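Local coordinates for vinylacetyl-CoA Delta-isomerase (Nitrosopumilus maritimus SCM1, PDB 6VJR), which probably dehydrates 4-hydroxybutyryl-CoA and isomerises vinylacetyl-CoA with the help of FAD and a [4Fe-4S] cluster, at residues L82-Q87 with A339-S344; M86-G91 with L299-I304; C97-V102 with C190-W195; E443-H446 with S450-A453. All coordinates share one frame; numbering follows the deposited sequence. Where two conformers were deposited one is given.

Contact 1 (L82-Q87 with A339-S344); sequences LQNKMQ and AGIASS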
loop_
_atom_site.group_PDB
_atom_site.type_symbol
_atom_site.label_atom_id
_atom_site.label_comp_id
_atom_site.label_asym_id
_atom_site.label_seq_id
_atom_site.Cartn_x
_atom_site.Cartn_y
_atom_site.Cartn_z
ATOM N N LEU A 82 -26.396 13.906 -10.462
ATOM C CA LEU A 82 -26.405 15.324 -10.136
ATOM C C LEU A 82 -26.188 15.607 -8.651
ATOM O O LEU A 82 -25.580 16.626 -8.290
ATOM C CB LEU A 82 -27.706 15.907 -10.647
ATOM C CG LEU A 82 -27.702 16.177 -12.151
ATOM C CD1 LEU A 82 -29.120 16.401 -12.612
ATOM C CD2 LEU A 82 -26.898 17.412 -12.537
ATOM N N GLN A 83 -26.647 14.697 -7.778
ATOM C CA GLN A 83 -26.339 14.822 -6.348
ATOM C C GLN A 83 -24.811 14.833 -6.186
ATOM O O GLN A 83 -24.273 15.696 -5.475
ATOM C CB GLN A 83 -26.839 13.650 -5.486
ATOM C CG GLN A 83 -28.354 13.524 -5.399
ATOM C CD GLN A 83 -28.796 12.275 -4.674
ATOM O OE1 GLN A 83 -28.062 11.284 -4.603
ATOM N NE2 GLN A 83 -29.976 12.316 -4.102
ATOM N N ASN A 84 -24.128 13.895 -6.853
ATOM C CA ASN A 84 -22.660 13.787 -6.763
ATOM C C ASN A 84 -21.941 15.003 -7.346
ATOM O O ASN A 84 -21.004 15.518 -6.768
ATOM C CB ASN A 84 -22.161 12.513 -7.426
ATOM C CG ASN A 84 -22.464 11.207 -6.738
ATOM O OD1 ASN A 84 -22.439 10.166 -7.400
ATOM N ND2 ASN A 84 -22.677 11.206 -5.428
ATOM N N LYS A 85 -22.419 15.517 -8.477
ATOM C CA LYS A 85 -21.824 16.711 -9.086
ATOM C C LYS A 85 -21.927 17.906 -8.125
ATOM O O LYS A 85 -20.965 18.645 -7.916
ATOM C CB LYS A 85 -22.497 16.992 -10.408
ATOM C CG LYS A 85 -22.259 15.954 -11.474
ATOM C CD LYS A 85 -22.910 16.267 -12.790
ATOM C CE LYS A 85 -22.390 15.415 -13.880
ATOM N NZ LYS A 85 -23.112 15.648 -15.110
ATOM N N MET A 86 -23.113 18.092 -7.525
ATOM C CA MET A 86 -23.361 19.115 -6.520
ATOM C C MET A 86 -22.438 18.954 -5.313
ATOM O O MET A 86 -21.883 19.937 -4.818
ATOM C CB MET A 86 -24.862 19.154 -6.178
ATOM C CG MET A 86 -25.163 20.195 -5.093
ATOM S SD MET A 86 -26.896 20.223 -4.630
ATOM C CE MET A 86 -27.102 18.676 -3.756
ATOM N N GLN A 87 -22.376 17.731 -4.788
ATOM C CA GLN A 87 -21.514 17.411 -3.648
ATOM C C GLN A 87 -20.053 17.817 -3.882
ATOM O O GLN A 87 -19.421 18.430 -3.008
ATOM C CB GLN A 87 -21.656 15.948 -3.298
ATOM C CG GLN A 87 -22.981 15.608 -2.631
ATOM C CD GLN A 87 -23.346 14.144 -2.704
ATOM O OE1 GLN A 87 -22.793 13.384 -3.508
ATOM N NE2 GLN A 87 -24.278 13.731 -1.846
ATOM N N ALA A 339 -15.785 5.853 -8.435
ATOM C CA ALA A 339 -16.614 4.847 -7.777
ATOM C C ALA A 339 -18.001 5.402 -7.464
ATOM O O ALA A 339 -19.007 4.727 -7.661
ATOM C CB ALA A 339 -15.885 4.241 -6.588
ATOM N N GLY A 340 -18.062 6.610 -6.901
ATOM C CA GLY A 340 -19.299 7.199 -6.504
ATOM C C GLY A 340 -20.185 7.468 -7.711
ATOM O O GLY A 340 -21.367 7.082 -7.693
ATOM N N ILE A 341 -19.638 8.096 -8.762
ATOM C CA ILE A 341 -20.476 8.419 -9.914
ATOM C C ILE A 341 -20.881 7.161 -10.703
ATOM O O ILE A 341 -22.007 7.090 -11.207
ATOM C CB ILE A 341 -19.916 9.515 -10.835
ATOM C CG1 ILE A 341 -18.667 9.149 -11.588
ATOM C CG2 ILE A 341 -19.825 10.855 -10.110
ATOM C CD1 ILE A 341 -18.499 10.033 -12.821
ATOM N N ALA A 342 -20.058 6.111 -10.663
ATOM C CA ALA A 342 -20.424 4.840 -11.266
ATOM C C ALA A 342 -21.638 4.261 -10.522
ATOM O O ALA A 342 -22.559 3.760 -11.126
ATOM C CB ALA A 342 -19.260 3.861 -11.202
ATOM N N SER A 343 -21.625 4.313 -9.192
ATOM C CA SER A 343 -22.730 3.843 -8.375
ATOM C C SER A 343 -24.013 4.555 -8.787
ATOM O O SER A 343 -25.065 3.937 -8.972
ATOM C CB SER A 343 -22.440 4.013 -6.905
ATOM O OG SER A 343 -23.530 3.542 -6.106
ATOM N N SER A 344 -23.927 5.880 -8.895
ATOM C CA SER A 344 -25.092 6.693 -9.230
ATOM C C SER A 344 -25.565 6.400 -10.645
ATOM O O SER A 344 -26.780 6.236 -10.875
ATOM C CB SER A 344 -24.743 8.113 -9.023
ATOM O OG SER A 344 -24.520 8.483 -7.681
#
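Asn84 and Ser344 join two antiparallel helices, 77-94 and 320-345, in the helical core of an acyl-CoA dehydrogenase-like fold. The short axes run at 154° to each other and come no closer than 9.7 Å, so the tight part of the contact is essentially one amide pushed against a helix turn. Asn84 CG stands opposite its carbonyl carbon (chi1 -71°), which carries the amide to the other helix. Gly340 has no side chain there, Asn84 OD1 comes to 3.6 Å from Ile341 CA, and Ile341 CG2 packs on Asn84 CB at 3.9 Å. Ser344 OG gives its proton to Asn84 OD1 over 2.7 Å, approaching from above the carbonyl plane. Arg291 also bonds this hydroxyl. The loose side lies at partly exposed Leu82 and Lys85, where Lys85 NZ bonds Lys496 O of the second subunit. Within helix 77-94 the other half of the amide is fixed as well, since Asn84 ND2 donates to Gln87 OE1 at 2.9 Å with an N-H...O angle of 163°, the acceptor lying in the Asn84 amide plane.

Contact 2 (M86-G91 with L299-I304); sequences MQRKLG and LGDVLI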
loop_
_atom_site.group_PDB
_atom_site.type_symbol
_atom_site.label_atom_id
_atom_site.label_comp_id
_atom_site.label_asym_id
_atom_site.label_seq_id
_atom_site.Cartn_x
_atom_site.Cartn_y
_atom_site.Cartn_z
ATOM N N MET A 86 -23.113 18.092 -7.525
ATOM C CA MET A 86 -23.361 19.115 -6.520
ATOM C C MET A 86 -22.438 18.954 -5.313
ATOM O O MET A 86 -21.883 19.937 -4.818
ATOM C CB MET A 86 -24.862 19.154 -6.178
ATOM C CG MET A 86 -25.163 20.195 -5.093
ATOM S SD MET A 86 -26.896 20.223 -4.630
ATOM C CE MET A 86 -27.102 18.676 -3.756
ATOM N N GLN A 87 -22.376 17.731 -4.788
ATOM C CA GLN A 87 -21.514 17.411 -3.648
ATOM C C GLN A 87 -20.053 17.817 -3.882
ATOM O O GLN A 87 -19.421 18.430 -3.008
ATOM C CB GLN A 87 -21.656 15.948 -3.298
ATOM C CG GLN A 87 -22.981 15.608 -2.631
ATOM C CD GLN A 87 -23.346 14.144 -2.704
ATOM O OE1 GLN A 87 -22.793 13.384 -3.508
ATOM N NE2 GLN A 87 -24.278 13.731 -1.846
ATOM N N ARG A 88 -19.500 17.446 -5.040
ATOM C CA ARG A 88 -18.096 17.764 -5.312
ATOM C C ARG A 88 -17.933 19.288 -5.418
ATOM O O ARG A 88 -16.986 19.893 -4.917
ATOM C CB ARG A 88 -17.558 17.044 -6.548
ATOM C CG ARG A 88 -16.068 17.295 -6.742
ATOM C CD ARG A 88 -15.520 16.487 -7.859
ATOM N NE ARG A 88 -14.060 16.662 -7.932
ATOM C CZ ARG A 88 -13.271 15.877 -8.617
ATOM N NH1 ARG A 88 -13.761 14.895 -9.358
ATOM N NH2 ARG A 88 -11.983 16.025 -8.550
ATOM N N LYS A 89 -18.894 19.943 -6.079
ATOM C CA LYS A 89 -18.831 21.394 -6.182
ATOM C C LYS A 89 -18.856 22.075 -4.806
ATOM O O LYS A 89 -18.102 23.011 -4.563
ATOM C CB LYS A 89 -19.978 21.899 -7.070
ATOM C CG LYS A 89 -20.090 23.374 -7.221
ATOM C CD LYS A 89 -18.857 23.986 -7.787
ATOM C CE LYS A 89 -18.613 23.660 -9.154
ATOM N NZ LYS A 89 -18.045 24.889 -9.742
ATOM N N LEU A 90 -19.752 21.666 -3.909
ATOM C CA LEU A 90 -19.843 22.262 -2.569
ATOM C C LEU A 90 -18.573 21.968 -1.771
ATOM O O LEU A 90 -18.097 22.830 -1.030
ATOM C CB LEU A 90 -21.119 21.779 -1.882
ATOM C CG LEU A 90 -22.434 22.338 -2.419
ATOM C CD1 LEU A 90 -23.595 21.505 -1.902
ATOM C CD2 LEU A 90 -22.491 23.771 -1.975
ATOM N N GLY A 91 -18.018 20.765 -1.935
ATOM C CA GLY A 91 -16.734 20.469 -1.318
ATOM C C GLY A 91 -15.625 21.448 -1.762
ATOM O O GLY A 91 -14.807 21.927 -0.961
ATOM N N LEU A 299 -13.058 18.322 -1.302
ATOM C CA LEU A 299 -12.067 18.641 -0.292
ATOM C C LEU A 299 -10.663 18.228 -0.764
ATOM O O LEU A 299 -9.699 18.963 -0.583
ATOM C CB LEU A 299 -12.414 17.930 1.011
ATOM C CG LEU A 299 -13.380 18.660 1.928
ATOM C CD1 LEU A 299 -14.719 18.927 1.237
ATOM C CD2 LEU A 299 -13.547 17.910 3.203
ATOM N N GLY A 300 -10.568 17.069 -1.416
ATOM C CA GLY A 300 -9.322 16.634 -2.020
ATOM C C GLY A 300 -8.789 17.652 -3.016
ATOM O O GLY A 300 -7.596 17.934 -3.027
ATOM N N ASP A 301 -9.687 18.213 -3.856
ATOM C CA ASP A 301 -9.285 19.223 -4.830
ATOM C C ASP A 301 -8.668 20.440 -4.131
ATOM O O ASP A 301 -7.641 20.977 -4.548
ATOM C CB ASP A 301 -10.506 19.671 -5.631
ATOM C CG ASP A 301 -11.082 18.617 -6.572
ATOM O OD1 ASP A 301 -10.312 17.748 -7.029
ATOM O OD2 ASP A 301 -12.338 18.677 -6.858
ATOM N N VAL A 302 -9.275 20.874 -3.033
ATOM C CA VAL A 302 -8.758 21.985 -2.227
ATOM C C VAL A 302 -7.375 21.641 -1.661
ATOM O O VAL A 302 -6.466 22.455 -1.747
ATOM C CB VAL A 302 -9.756 22.366 -1.116
ATOM C CG1 VAL A 302 -9.153 23.376 -0.152
ATOM C CG2 VAL A 302 -11.075 22.869 -1.671
ATOM N N LEU A 303 -7.219 20.461 -1.058
ATOM C CA LEU A 303 -5.962 20.058 -0.440
ATOM C C LEU A 303 -4.840 19.964 -1.473
ATOM O O LEU A 303 -3.711 20.348 -1.243
ATOM C CB LEU A 303 -6.212 18.806 0.377
ATOM C CG LEU A 303 -5.027 18.388 1.249
ATOM C CD1 LEU A 303 -4.498 19.478 2.097
ATOM C CD2 LEU A 303 -5.482 17.202 2.117
ATOM N N ILE A 304 -5.170 19.429 -2.650
ATOM C CA ILE A 304 -4.215 19.336 -3.744
ATOM C C ILE A 304 -3.774 20.748 -4.147
ATOM O O ILE A 304 -2.596 21.067 -4.304
ATOM C CB ILE A 304 -4.822 18.569 -4.918
ATOM C CG1 ILE A 304 -5.017 17.106 -4.588
ATOM C CG2 ILE A 304 -3.997 18.798 -6.179
ATOM C CD1 ILE A 304 -5.923 16.381 -5.559
#
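Asp301 OD2 is gripped twice: Arg88 NE donates to it over 2.9 Å, and Gln92 NE2, from the same helix as Arg88, bonds it too. The other carboxylate oxygen, Asp301 OD1, takes Arg88 NH2 at 2.8 Å. This is a side-on bidentate salt bridge, one nitrogen to each oxygen. Both oxygens use their syn lone pairs, and the guanidinium and carboxylate planes lie only 14° apart. The arginine reaches across because its CG stands opposite the backbone N (chi1 -175°) and the chain stays extended to NE. Helices 77-94 and 295-314 cross here at -34°, their short axes 9.0 Å apart. At the closest point, Gly91 and Leu299, the CA atoms are 5.1 Å from each other, and Leu299 CD1 rests 3.6 Å from Gly91 CA. Val302 CG2 adds a looser touch on Gly91 O. Arg88 NH2 has a second acid, Glu334, and Phe337 makes a cation-pi contact with the Arg88 guanidinium, while Phe491 of the second subunit packs on both Arg88 and Asp301. A leucine in place of Arg88 would probably leave buried Asp301, and Glu334 beside it, without their shared counter-charge. With one guanidinium serving two carboxylates, the pairing is likely to hold both acids ionised and to tie three helices together by charge.

Contact 3 (C97-V102 with C190-W195); sequences CFQRCV and CINSHW. With SF4 (iron/sulfur cluster), chain E.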
loop_
_atom_site.group_PDB
_atom_site.type_symbol
_atom_site.label_atom_id
_atom_site.label_comp_id
_atom_site.label_asym_id
_atom_site.label_seq_id
_atom_site.Cartn_x
_atom_site.Cartn_y
_atom_site.Cartn_z
ATOM N N CYS A 97 -17.431 19.870 5.679
ATOM C CA CYS A 97 -18.720 19.210 5.657
ATOM C C CYS A 97 -19.856 20.234 5.656
ATOM O O CYS A 97 -20.024 20.945 6.639
ATOM C CB CYS A 97 -18.850 18.255 6.836
ATOM S SG CYS A 97 -20.523 17.556 6.937
ATOM N N PHE A 98 -20.675 20.251 4.600
ATOM C CA PHE A 98 -21.745 21.226 4.444
ATOM C C PHE A 98 -23.082 20.600 4.897
ATOM O O PHE A 98 -24.135 21.147 4.646
ATOM C CB PHE A 98 -21.748 21.821 3.017
ATOM C CG PHE A 98 -21.515 20.774 1.937
ATOM C CD1 PHE A 98 -22.564 19.983 1.492
ATOM C CD2 PHE A 98 -20.212 20.457 1.497
ATOM C CE1 PHE A 98 -22.346 19.011 0.508
ATOM C CE2 PHE A 98 -20.013 19.470 0.539
ATOM C CZ PHE A 98 -21.082 18.754 0.045
ATOM N N GLN A 99 -23.028 19.374 5.433
ATOM C CA GLN A 99 -24.017 18.839 6.367
ATOM C C GLN A 99 -25.316 18.307 5.768
ATOM O O GLN A 99 -25.936 17.447 6.392
ATOM C CB GLN A 99 -24.327 19.889 7.424
ATOM C CG GLN A 99 -23.130 20.211 8.289
ATOM C CD GLN A 99 -23.074 21.639 8.771
ATOM O OE1 GLN A 99 -23.897 22.070 9.597
ATOM N NE2 GLN A 99 -22.079 22.384 8.282
ATOM N N ARG A 100 -25.795 18.826 4.641
ATOM C CA ARG A 100 -27.194 18.595 4.256
ATOM C C ARG A 100 -27.400 17.257 3.484
ATOM O O ARG A 100 -28.546 16.862 3.177
ATOM C CB ARG A 100 -27.506 19.824 3.399
ATOM C CG ARG A 100 -28.921 20.352 3.487
ATOM C CD ARG A 100 -29.114 21.737 2.906
ATOM N NE ARG A 100 -30.533 21.864 2.580
ATOM C CZ ARG A 100 -31.050 22.854 1.929
ATOM N NH1 ARG A 100 -30.281 23.798 1.447
ATOM N NH2 ARG A 100 -32.379 22.889 1.740
ATOM N N CYS A 101 -26.304 16.552 3.165
ATOM C CA CYS A 101 -26.348 15.283 2.433
ATOM C C CYS A 101 -27.089 14.244 3.277
ATOM O O CYS A 101 -27.759 13.383 2.730
ATOM C CB CYS A 101 -24.958 14.729 2.084
ATOM S SG CYS A 101 -23.916 15.971 1.278
ATOM N N VAL A 102 -26.882 14.230 4.612
ATOM C CA VAL A 102 -27.439 13.161 5.441
ATOM C C VAL A 102 -28.962 13.105 5.320
ATOM O O VAL A 102 -29.586 12.039 5.120
ATOM C CB VAL A 102 -27.016 13.319 6.914
ATOM C CG1 VAL A 102 -27.281 12.037 7.658
ATOM C CG2 VAL A 102 -25.564 13.703 7.053
ATOM N N CYS A 190 -27.037 19.127 13.217
ATOM C CA CYS A 190 -28.363 19.031 13.834
ATOM C C CYS A 190 -28.871 20.367 14.389
ATOM O O CYS A 190 -30.041 20.742 14.202
ATOM C CB CYS A 190 -28.407 17.960 14.915
ATOM S SG CYS A 190 -27.169 18.099 16.228
ATOM N N ILE A 191 -27.994 21.128 15.021
ATOM C CA ILE A 191 -28.316 22.429 15.587
ATOM C C ILE A 191 -28.627 23.445 14.479
ATOM O O ILE A 191 -29.346 24.413 14.718
ATOM C CB ILE A 191 -27.205 22.863 16.559
ATOM C CG1 ILE A 191 -27.194 21.887 17.764
ATOM C CG2 ILE A 191 -27.366 24.309 17.017
ATOM C CD1 ILE A 191 -25.858 21.868 18.482
ATOM N N ASN A 192 -28.082 23.205 13.276
ATOM C CA ASN A 192 -28.256 24.031 12.098
ATOM C C ASN A 192 -29.453 23.589 11.257
ATOM O O ASN A 192 -29.649 24.128 10.196
ATOM C CB ASN A 192 -26.980 24.017 11.252
ATOM C CG ASN A 192 -25.789 24.551 12.012
ATOM O OD1 ASN A 192 -25.938 25.214 13.041
ATOM N ND2 ASN A 192 -24.596 24.295 11.502
ATOM N N SER A 193 -30.216 22.602 11.731
ATOM C CA SER A 193 -31.312 22.008 10.993
ATOM C C SER A 193 -32.658 22.550 11.496
ATOM O O SER A 193 -32.772 23.000 12.642
ATOM C CB SER A 193 -31.295 20.492 11.139
ATOM O OG SER A 193 -30.111 19.858 10.649
ATOM N N HIS A 194 -33.689 22.421 10.653
ATOM C CA HIS A 194 -35.070 22.750 10.983
ATOM C C HIS A 194 -35.837 21.534 11.524
ATOM O O HIS A 194 -36.662 21.667 12.438
ATOM C CB HIS A 194 -35.772 23.385 9.779
ATOM C CG HIS A 194 -35.113 24.611 9.268
ATOM N ND1 HIS A 194 -34.380 24.603 8.104
ATOM C CD2 HIS A 194 -34.971 25.843 9.778
ATOM C CE1 HIS A 194 -33.909 25.831 7.880
ATOM N NE2 HIS A 194 -34.233 26.597 8.907
ATOM N N TRP A 195 -35.632 20.379 10.893
ATOM C CA TRP A 195 -36.214 19.110 11.288
ATOM C C TRP A 195 -35.112 18.064 11.355
ATOM O O TRP A 195 -34.157 18.154 10.591
ATOM C CB TRP A 195 -37.272 18.629 10.304
ATOM C CG TRP A 195 -38.492 19.504 10.286
ATOM C CD1 TRP A 195 -38.689 20.674 9.626
ATOM C CD2 TRP A 195 -39.691 19.248 11.024
ATOM N NE1 TRP A 195 -39.944 21.164 9.892
ATOM C CE2 TRP A 195 -40.578 20.307 10.750
ATOM C CE3 TRP A 195 -40.113 18.202 11.849
ATOM C CZ2 TRP A 195 -41.843 20.366 11.311
ATOM C CZ3 TRP A 195 -41.357 18.271 12.417
ATOM C CH2 TRP A 195 -42.211 19.334 12.139
HETATM FE FE1 SF4 E . -21.319 13.623 4.693
HETATM FE FE2 SF4 E . -19.549 15.057 3.155
HETATM FE FE3 SF4 E . -20.806 16.241 5.100
HETATM FE FE4 SF4 E . -22.126 15.669 2.836
HETATM S S1 SF4 E . -20.499 17.188 3.083
HETATM S S2 SF4 E . -22.882 15.286 5.028
HETATM S S3 SF4 E . -21.168 13.599 2.353
HETATM S S4 SF4 E . -19.386 14.482 5.364
#
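Gln99 reaches Asn192 from the cluster-binding turn 97-102 to the loop 190-195, and its side chain can be followed outward. CB leaves a backbone of positive phi (80°) and points toward the loop. CG, set beside the backbone N, lies 3.6 Å from Cys97 O and 4.0 Å from Cys97 SG. A bend at chi2 (147°) then turns CD so that the amide faces two ways. NE2 doubles back to donate to Cys97 O over 3.0 Å, that oxygen lying close to the Gln99 amide plane, and Ser38 O takes a further bond from NE2. OE1 accepts from Asn192 ND2 at 3.0 Å; the donor lies in the carbonyl plane of Gln99, although the two amides are turned 48° against each other. Asn192 ND2 has Ser38 OG as its stronger partner, so helix 36-51 ties both amides together. The turn carries two cysteines of the [4Fe-4S] site, three residues between them: Cys97 SG binds FE3 at 2.3 Å and Cys101 SG binds FE4 at 2.4 Å, with Cys295 a further cluster-binding cysteine. Between the two, Phe98 lays a ring face against the cluster, with sulfide S1 over the ring centre and 3.3 Å above its plane. Val102 CG2 approaches S2 at 3.7 Å, and the same residue touches the FAD.

Contact 4 (E443-H446 with S450-A453); sequences ESMH and SPQA. With FE (Fe (III) ion), chain I; FAD (flavin-adenine dinucleotide), chain F; SF4 (iron/sulfur cluster), chain E.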
loop_
_atom_site.group_PDB
_atom_site.type_symbol
_atom_site.label_atom_id
_atom_site.label_comp_id
_atom_site.label_asym_id
_atom_site.label_seq_id
_atom_site.Cartn_x
_atom_site.Cartn_y
_atom_site.Cartn_z
ATOM N N GLU A 443 -14.403 11.391 9.625
ATOM C CA GLU A 443 -15.725 11.120 9.102
ATOM C C GLU A 443 -15.626 10.285 7.820
ATOM O O GLU A 443 -16.472 9.440 7.573
ATOM C CB GLU A 443 -16.507 12.398 8.852
ATOM C CG GLU A 443 -17.996 12.088 8.841
ATOM C CD GLU A 443 -18.624 11.888 7.510
ATOM O OE1 GLU A 443 -17.982 12.345 6.522
ATOM O OE2 GLU A 443 -19.766 11.373 7.488
ATOM N N SER A 444 -14.553 10.451 7.035
ATOM C CA SER A 444 -14.297 9.534 5.927
ATOM C C SER A 444 -14.208 8.094 6.434
ATOM O O SER A 444 -14.673 7.139 5.817
ATOM C CB SER A 444 -13.059 9.948 5.124
ATOM O OG SER A 444 -13.323 11.155 4.428
ATOM N N MET A 445 -13.547 7.902 7.576
ATOM C CA MET A 445 -13.426 6.595 8.193
ATOM C C MET A 445 -14.766 6.015 8.656
ATOM O O MET A 445 -15.039 4.844 8.364
ATOM C CB MET A 445 -12.469 6.703 9.391
ATOM C CG MET A 445 -12.245 5.426 10.226
ATOM S SD MET A 445 -11.597 4.061 9.276
ATOM C CE MET A 445 -9.893 4.584 9.052
ATOM N N HIS A 446 -15.579 6.800 9.374
ATOM C CA HIS A 446 -16.736 6.242 10.103
ATOM C C HIS A 446 -18.113 6.599 9.533
ATOM O O HIS A 446 -19.105 5.968 9.862
ATOM C CB HIS A 446 -16.706 6.636 11.581
ATOM C CG HIS A 446 -15.609 5.908 12.311
ATOM N ND1 HIS A 446 -15.612 4.539 12.399
ATOM C CD2 HIS A 446 -14.476 6.326 12.851
ATOM C CE1 HIS A 446 -14.528 4.145 13.059
ATOM N NE2 HIS A 446 -13.807 5.227 13.362
ATOM N N SER A 450 -18.315 2.163 9.848
ATOM C CA SER A 450 -16.894 1.911 9.895
ATOM C C SER A 450 -16.485 0.974 8.752
ATOM O O SER A 450 -17.331 0.277 8.169
ATOM C CB SER A 450 -16.537 1.334 11.216
ATOM O OG SER A 450 -16.996 2.114 12.309
ATOM N N PRO A 451 -15.174 0.806 8.454
ATOM C CA PRO A 451 -14.738 -0.010 7.330
ATOM C C PRO A 451 -15.338 -1.418 7.319
ATOM O O PRO A 451 -15.726 -1.948 6.271
ATOM C CB PRO A 451 -13.212 -0.057 7.475
ATOM C CG PRO A 451 -12.899 1.302 8.089
ATOM C CD PRO A 451 -14.076 1.633 8.966
ATOM N N GLN A 452 -15.431 -2.051 8.486
ATOM C CA GLN A 452 -15.859 -3.442 8.522
ATOM C C GLN A 452 -17.283 -3.578 7.995
ATOM O O GLN A 452 -17.617 -4.604 7.409
ATOM C CB GLN A 452 -15.715 -4.047 9.914
ATOM C CG GLN A 452 -15.953 -5.551 9.954
ATOM C CD GLN A 452 -14.910 -6.386 9.230
ATOM O OE1 GLN A 452 -13.902 -5.943 8.641
ATOM N NE2 GLN A 452 -15.244 -7.649 9.176
ATOM N N ALA A 453 -18.095 -2.524 8.180
ATOM C CA ALA A 453 -19.481 -2.576 7.721
ATOM C C ALA A 453 -19.550 -2.681 6.198
ATOM O O ALA A 453 -20.377 -3.425 5.680
ATOM C CB ALA A 453 -20.251 -1.350 8.159
HETATM FE FE FE I . -21.267 11.041 6.281
HETATM P PA FAD F . -18.111 1.808 16.838
HETATM O O1A FAD F . -19.272 1.043 16.354
HETATM O O2A FAD F . -17.901 1.884 18.297
HETATM O O5B FAD F . -16.861 1.293 15.997
HETATM C C5B FAD F . -15.541 1.168 16.580
HETATM C C4B FAD F . -14.885 -0.056 16.011
HETATM O O4B FAD F . -15.524 -1.239 16.549
HETATM C C3B FAD F . -14.913 -0.214 14.478
HETATM O O3B FAD F . -13.694 -0.801 14.016
HETATM C C2B FAD F . -16.077 -1.173 14.255
HETATM O O2B FAD F . -16.066 -1.913 13.044
HETATM C C1B FAD F . -15.945 -2.079 15.481
HETATM N N9A FAD F . -17.203 -2.689 15.895
HETATM C C8A FAD F . -18.331 -2.106 16.434
HETATM N N7A FAD F . -19.293 -2.941 16.734
HETATM C C5A FAD F . -18.785 -4.166 16.343
HETATM C C6A FAD F . -19.327 -5.467 16.392
HETATM N N6A FAD F . -20.520 -5.735 16.926
HETATM N N1A FAD F . -18.591 -6.471 15.863
HETATM C C2A FAD F . -17.373 -6.182 15.370
HETATM N N3A FAD F . -16.740 -5.013 15.301
HETATM C C4A FAD F . -17.507 -4.025 15.802
HETATM N N1 FAD F . -24.435 9.267 12.223
HETATM C C2 FAD F . -25.709 9.754 12.059
HETATM O O2 FAD F . -26.721 9.077 12.300
HETATM N N3 FAD F . -25.871 11.024 11.539
HETATM C C4 FAD F . -24.878 11.894 11.194
HETATM O O4 FAD F . -25.113 13.038 10.845
HETATM C C4X FAD F . -23.538 11.397 11.470
HETATM N N5 FAD F . -22.499 12.192 11.193
HETATM C C5X FAD F . -21.262 11.803 11.662
HETATM C C6 FAD F . -20.175 12.688 11.614
HETATM C C7 FAD F . -18.930 12.347 12.120
HETATM C C7M FAD F . -17.820 13.369 12.144
HETATM C C8 FAD F . -18.705 11.027 12.562
HETATM C C8M FAD F . -17.338 10.597 13.009
HETATM C C9 FAD F . -19.728 10.110 12.540
HETATM C C9A FAD F . -21.027 10.497 12.122
HETATM N N10 FAD F . -22.115 9.629 12.206
HETATM C C10 FAD F . -23.420 10.065 11.975
HETATM C "C1'" FAD F . -21.890 8.373 12.948
HETATM C "C2'" FAD F . -21.255 7.215 12.217
HETATM O "O2'" FAD F . -22.273 6.590 11.432
HETATM C "C3'" FAD F . -20.667 6.220 13.227
HETATM O "O3'" FAD F . -19.536 6.857 13.791
HETATM C "C4'" FAD F . -20.351 4.824 12.665
HETATM O "O4'" FAD F . -21.560 4.110 12.374
HETATM C "C5'" FAD F . -19.509 3.989 13.612
HETATM O "O5'" FAD F . -20.180 3.855 14.854
HETATM P P FAD F . -19.486 4.247 16.191
HETATM O O1P FAD F . -18.986 5.622 16.174
HETATM O O2P FAD F . -20.402 3.845 17.271
HETATM O O3P FAD F . -18.171 3.339 16.313
HETATM FE FE1 SF4 E . -21.319 13.623 4.693
HETATM FE FE2 SF4 E . -19.549 15.057 3.155
HETATM FE FE3 SF4 E . -20.806 16.241 5.100
HETATM FE FE4 SF4 E . -22.126 15.669 2.836
HETATM S S1 SF4 E . -20.499 17.188 3.083
HETATM S S2 SF4 E . -22.882 15.286 5.028
HETATM S S3 SF4 E . -21.168 13.599 2.353
HETATM S S4 SF4 E . -19.386 14.482 5.364
#
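With chi1 near -71° on His446 and -53° on Ser450, CG of the first and OG of the second each stand opposite their own carbonyl carbon, which brings the imidazole edge to the hydroxyl. They close the short turn between two consecutive helices, 437-446 and 451-461, of the acyl-CoA dehydrogenase-like domain. His446 ND1 and Ser450 OG are hydrogen-bonded at 2.8 Å, OG lying in the ring plane. Met445 CG covers one face of that ring toward its rim, and Met445 SD, carried by a chain bent at chi2 and chi3, meets Pro451 CG at 3.3 Å, crossing the proline ring at about a right angle. The far nitrogen of the imidazole, NE2, bonds Gln381 O of the third subunit. A leucine in place of His446 would probably leave both Ser450 OG and that carbonyl without this mate and weaken the subunit junction beside the flavin. This helix junction lines the FAD: His446 O is 3.3 Å from C4', and Ser450 OG 3.4 Å from C5'. One turn earlier, Glu443 OE2 binds the iron ion together with His289 and Tyr293, OE1 pairs with Lys296, and Glu443 CG sits 3.4 Å from flavin C7.

How the contacts relate
Contacts 1 and 2 lie along one helix, 77-94, with centres 13 Å apart, and bind it to the successive helices 320-345 and 295-314; both also touch the second subunit. Contact 3 adjoins this helix through Phe98, whose CE2 lies 3.4 Å from Gly91 N, and through Cys101, whose SG is 3.9 Å from Gln87 NE2. The Asn84 side chain is about 8 Å and the Leu299 side chain about 6 Å from the iron-sulfur cluster, so the first two contacts lie just behind its immediate shell while contact 3 supplies ligands. Contact 4 approaches the same cluster from the C-terminal part of the chain: nearest atoms of contacts 3 and 4 are about 6 Å apart, and contact 4 adds the iron ion and the flavin.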